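Probable 2-hydroxyhepta-2,4-diene-1,7-dioate isomerase (Thermus thermophilus, PDB 2DFU) catalyses the isomerisation of 2-hydroxyhepta-2,4-diene-1,7-dioate, as a probably metal-dependent member of the fumarylacetoacetate hydrolase family. Local coordinates at the interface of chains A and B. Coordinates in Å, arbitrary orientation; residue numbers count along the deposited sequence, not the author numbering. Chains: chain A/B, probable 2-hydroxyhepta-2,4-diene-1,7-dioate isomerase.

Contact 1: the interface of chains A and B. Residues chain A 54, 77-79, 158; chain B 156-157.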
ATOM      1  N   GLY A  54     -14.856  -2.947  -5.327  1.00 36.93           N
ATOM      2  CA  GLY A  54     -16.053  -2.557  -4.609  1.00 37.85           C
ATOM      3  C   GLY A  54     -17.175  -3.523  -4.956  1.00 39.40           C
ATOM      4  O   GLY A  54     -17.006  -4.739  -4.892  1.00 39.42           O
ATOM      5  N   GLY A  77     -14.767  -0.688  -9.306  1.00 40.59           N
ATOM      6  CA  GLY A  77     -14.436   0.378  -8.376  1.00 38.62           C
ATOM      7  C   GLY A  77     -13.310  -0.193  -7.535  1.00 38.27           C
ATOM      8  O   GLY A  77     -13.385  -1.354  -7.130  1.00 39.41           O
ATOM      9  N   LEU A  78     -12.269   0.591  -7.267  1.00 37.38           N
ATOM     10  CA  LEU A  78     -11.136   0.081  -6.498  1.00 33.89           C
ATOM     11  C   LEU A  78     -10.746   0.908  -5.280  1.00 34.68           C
ATOM     12  O   LEU A  78     -11.019   2.106  -5.209  1.00 35.34           O
ATOM     13  CB  LEU A  78      -9.906  -0.020  -7.399  1.00 33.22           C
ATOM     14  CG  LEU A  78      -9.994  -0.790  -8.719  1.00 35.95           C
ATOM     15  CD1 LEU A  78      -8.747  -0.499  -9.541  1.00 34.59           C
ATOM     16  CD2 LEU A  78     -10.130  -2.282  -8.463  1.00 32.60           C
ATOM     17  N   PHE A  79     -10.108   0.250  -4.317  1.00 32.71           N
ATOM     18  CA  PHE A  79      -9.597   0.922  -3.132  1.00 32.06           C
ATOM     19  C   PHE A  79      -8.419   0.118  -2.602  1.00 31.18           C
ATOM     20  O   PHE A  79      -8.291  -1.078  -2.886  1.00 30.71           O
ATOM     21  CB  PHE A  79     -10.677   1.120  -2.052  1.00 32.19           C
ATOM     22  CG  PHE A  79     -11.256  -0.151  -1.503  1.00 31.99           C
ATOM     23  CD1 PHE A  79     -12.356  -0.749  -2.108  1.00 32.53           C
ATOM     24  CD2 PHE A  79     -10.737  -0.720  -0.345  1.00 31.28           C
ATOM     25  CE1 PHE A  79     -12.935  -1.898  -1.563  1.00 31.60           C
ATOM     26  CE2 PHE A  79     -11.308  -1.868   0.209  1.00 31.55           C
ATOM     27  CZ  PHE A  79     -12.408  -2.457  -0.398  1.00 31.49           C
ATOM     28  N   TRP A 158     -11.349   6.114   2.138  1.00 34.97           N
ATOM     29  CA  TRP A 158     -11.566   4.958   3.004  1.00 33.21           C
ATOM     30  C   TRP A 158     -10.319   4.421   3.701  1.00 33.45           C
ATOM     31  O   TRP A 158     -10.178   3.207   3.873  1.00 33.78           O
ATOM     32  CB  TRP A 158     -12.217   3.821   2.205  1.00 31.88           C
ATOM     33  CG  TRP A 158     -13.505   4.199   1.523  1.00 32.62           C
ATOM     34  CD1 TRP A 158     -14.218   5.361   1.681  1.00 32.46           C
ATOM     35  CD2 TRP A 158     -14.233   3.412   0.574  1.00 31.93           C
ATOM     36  NE1 TRP A 158     -15.340   5.341   0.886  1.00 32.52           N
ATOM     37  CE2 TRP A 158     -15.375   4.158   0.197  1.00 32.83           C
ATOM     38  CE3 TRP A 158     -14.032   2.148   0.002  1.00 31.64           C
ATOM     39  CZ2 TRP A 158     -16.312   3.679  -0.727  1.00 33.57           C
ATOM     40  CZ3 TRP A 158     -14.967   1.673  -0.919  1.00 31.23           C
ATOM     41  CH2 TRP A 158     -16.091   2.438  -1.273  1.00 31.57           C
TER
ATOM     42  N   LEU B 156     -14.455   5.380  -7.685  1.00 41.84           N
ATOM     43  CA  LEU B 156     -14.922   5.013  -6.348  1.00 39.34           C
ATOM     44  C   LEU B 156     -13.976   5.657  -5.332  1.00 37.16           C
ATOM     45  O   LEU B 156     -14.407   6.308  -4.387  1.00 37.54           O
ATOM     46  CB  LEU B 156     -14.885   3.490  -6.176  1.00 38.29           C
ATOM     47  CG  LEU B 156     -15.983   2.757  -5.394  1.00 38.34           C
ATOM     48  CD1 LEU B 156     -15.345   1.611  -4.619  1.00 34.86           C
ATOM     49  CD2 LEU B 156     -16.715   3.691  -4.450  1.00 36.19           C
ATOM     50  N   GLN B 157     -12.680   5.457  -5.545  1.00 35.38           N
ATOM     51  CA  GLN B 157     -11.642   6.013  -4.683  1.00 35.07           C
ATOM     52  C   GLN B 157     -10.501   6.511  -5.568  1.00 34.31           C
ATOM     53  O   GLN B 157     -10.449   6.197  -6.759  1.00 35.70           O
ATOM     54  CB  GLN B 157     -11.147   4.950  -3.695  1.00 35.17           C
ATOM     55  CG  GLN B 157     -12.174   4.584  -2.626  1.00 35.57           C
ATOM     56  CD  GLN B 157     -12.300   5.637  -1.540  1.00 36.83           C
ATOM     57  OE1 GLN B 157     -11.445   5.744  -0.664  1.00 38.11           O
ATOM     58  NE2 GLN B 157     -13.367   6.428  -1.597  1.00 38.23           N
TER
HETATM   59  O   HOH W   1     -11.734   3.454  -7.384  1.00 38.67           O
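B:Gln157 lies flat against the indole of A:Trp158, a clear case of an amide stacked on an aromatic ring across a subunit boundary. Followed outward from the backbone, its CB sits beside the carbonyl oxygen of A:Leu78, and CG rests on CB of A:Phe79 at 3.8 Å. The chain then bends at chi2 (-76°), which turns the amide back over the indole. There CD lies 3.6 Å from CG of A:Trp158, and the two planes are within 16° of parallel. At the tip the amide divides its work. OE1 accepts a nearly straight hydrogen bond of 2.8 Å from the backbone N of A:Trp158, the donor tilted from the carbonyl plane. NE2 stands over the pyrrole side of the indole face and donates to O of B:Leu156 at 3.0 Å, a bond within its own chain. The amide is thus held at both ends, which fixes which way round it lies. Farther along the indole, both methyls of B:Leu156 sit under the benzo rim on the face that also carries the amide, CD1 and CD2 each 3.5 Å from CH2 of A:Trp158. An alanine in place of A:Trp158 would probably leave the amide of B:Gln157 without its stacking surface and open a gap beside the B:Leu156 methyls. Beyond the stack, CB of B:Leu156 packs on CA of A:Gly77, and one water joins N and O of A:Leu78 to N and O of B:Gln157. Stacking, methyl packing and this water together join the two copies in the deposited dimer, probably steadying it.

Contact 2: the interface of chains A and B. Residues chain A 75, 212; chain B 154, 160.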
ATOM      1  N   GLU A  75     -16.991   0.137 -14.700  1.00 57.87           N
ATOM      2  CA  GLU A  75     -15.617  -0.293 -14.460  1.00 54.00           C
ATOM      3  C   GLU A  75     -15.519  -0.722 -13.003  1.00 50.21           C
ATOM      4  O   GLU A  75     -16.295  -0.270 -12.158  1.00 49.32           O
ATOM      5  CB  GLU A  75     -14.626   0.851 -14.699  1.00 55.09           C
ATOM      6  CG  GLU A  75     -14.661   1.463 -16.085  1.00 59.94           C
ATOM      7  CD  GLU A  75     -13.526   2.451 -16.312  1.00 60.92           C
ATOM      8  OE1 GLU A  75     -13.302   3.316 -15.439  1.00 61.86           O
ATOM      9  OE2 GLU A  75     -12.863   2.366 -17.368  1.00 62.70           O
ATOM     10  N   TYR A 212      -7.772  -4.979 -15.705  1.00 33.76           N
ATOM     11  CA  TYR A 212      -8.125  -3.582 -15.517  1.00 34.11           C
ATOM     12  C   TYR A 212      -7.071  -2.871 -14.676  1.00 34.61           C
ATOM     13  O   TYR A 212      -6.531  -1.839 -15.077  1.00 34.71           O
ATOM     14  CB  TYR A 212      -9.491  -3.464 -14.840  1.00 34.09           C
ATOM     15  CG  TYR A 212      -9.884  -2.033 -14.555  1.00 38.79           C
ATOM     16  CD1 TYR A 212     -10.199  -1.154 -15.594  1.00 38.86           C
ATOM     17  CD2 TYR A 212      -9.898  -1.544 -13.250  1.00 37.97           C
ATOM     18  CE1 TYR A 212     -10.515   0.180 -15.333  1.00 40.58           C
ATOM     19  CE2 TYR A 212     -10.211  -0.222 -12.980  1.00 39.60           C
ATOM     20  CZ  TYR A 212     -10.519   0.636 -14.024  1.00 41.69           C
ATOM     21  OH  TYR A 212     -10.829   1.949 -13.748  1.00 44.11           O
TER
ATOM     22  N   LYS B 154     -14.667  10.949 -10.559  1.00 54.00           N
ATOM     23  CA  LYS B 154     -15.643   9.925 -10.914  1.00 53.94           C
ATOM     24  C   LYS B 154     -15.370   8.502 -10.408  1.00 53.27           C
ATOM     25  O   LYS B 154     -16.280   7.667 -10.407  1.00 53.51           O
ATOM     26  CB  LYS B 154     -15.844   9.913 -12.440  1.00 56.76           C
ATOM     27  CG  LYS B 154     -14.771   9.195 -13.257  1.00 60.05           C
ATOM     28  CD  LYS B 154     -15.090   7.703 -13.401  1.00 63.73           C
ATOM     29  CE  LYS B 154     -14.094   6.977 -14.308  1.00 66.09           C
ATOM     30  NZ  LYS B 154     -14.153   7.412 -15.737  1.00 67.37           N
ATOM     31  N   ARG B 160      -6.696   5.167  -9.102  1.00 36.24           N
ATOM     32  CA  ARG B 160      -6.153   5.509 -10.409  1.00 37.83           C
ATOM     33  C   ARG B 160      -5.735   6.987 -10.430  1.00 37.43           C
ATOM     34  O   ARG B 160      -4.797   7.370 -11.121  1.00 36.67           O
ATOM     35  CB  ARG B 160      -7.213   5.219 -11.478  1.00 38.28           C
ATOM     36  CG  ARG B 160      -6.700   5.236 -12.895  1.00 41.77           C
ATOM     37  CD  ARG B 160      -7.698   4.606 -13.858  1.00 41.17           C
ATOM     38  NE  ARG B 160      -9.055   5.121 -13.688  1.00 40.24           N
ATOM     39  CZ  ARG B 160      -9.974   5.121 -14.651  1.00 41.48           C
ATOM     40  NH1 ARG B 160      -9.675   4.639 -15.851  1.00 40.98           N
ATOM     41  NH2 ARG B 160     -11.189   5.604 -14.418  1.00 39.60           N
TER
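A:Glu75 has an extended backbone in a loop, whereas B:Arg160, which it meets, is in a helical conformation in the short helix 159-162. The side chains form a small charged cluster around the guanidinium of B:Arg160. Its NH2 makes a salt bridge to the carboxylate oxygen OE1 of A:Glu75 at 3.3 Å. The two flat groups are turned 60° against each other, so the pairing is a skewed one rather than a parallel, two-pronged fork. From another direction the phenol oxygen of A:Tyr212 comes over the centre of a guanidinium face, OH lying 3.4 Å from CZ of B:Arg160. The tyrosine ring is inclined by 57° to that plane, and it is the hydroxyl, not the ring face, that meets the guanidinium. CG of A:Tyr212 stands anti to the backbone N (chi1 177°), which sends the phenol from its helix toward the partner chain. B:Lys154 adds a second basic group: its CE borders the guanidinium in plane, and NZ stays 4.2 Å from OE1 of A:Glu75, outside direct contact. Two positive groups on the same side of the carboxylate would be expected to favour its ionised form. In the fold, this cluster brings helix 206-214 and the loop before strand 78-81 of chain A against the end of helix 149-154 and the start of helix 159-162 of chain B.

Contact 1 and contact 2 are neighbouring patches of one two-fold interface, the centres of their C-alpha atoms about 9 Å apart. They share no residue, but they draw on the same stretches: in chain A the segment running from A:Glu75 into strand 78-81, and in chain B the connection between helices 149-154 and 159-162 with the helix ends that flank it. Contact 1 is mainly apolar and stacked, contact 2 charged, so this stretch of chain is held in two chemically different ways. Exchanging the chains gives the deposited dimer four such patches, although the structure alone does not show that it is the biological unit.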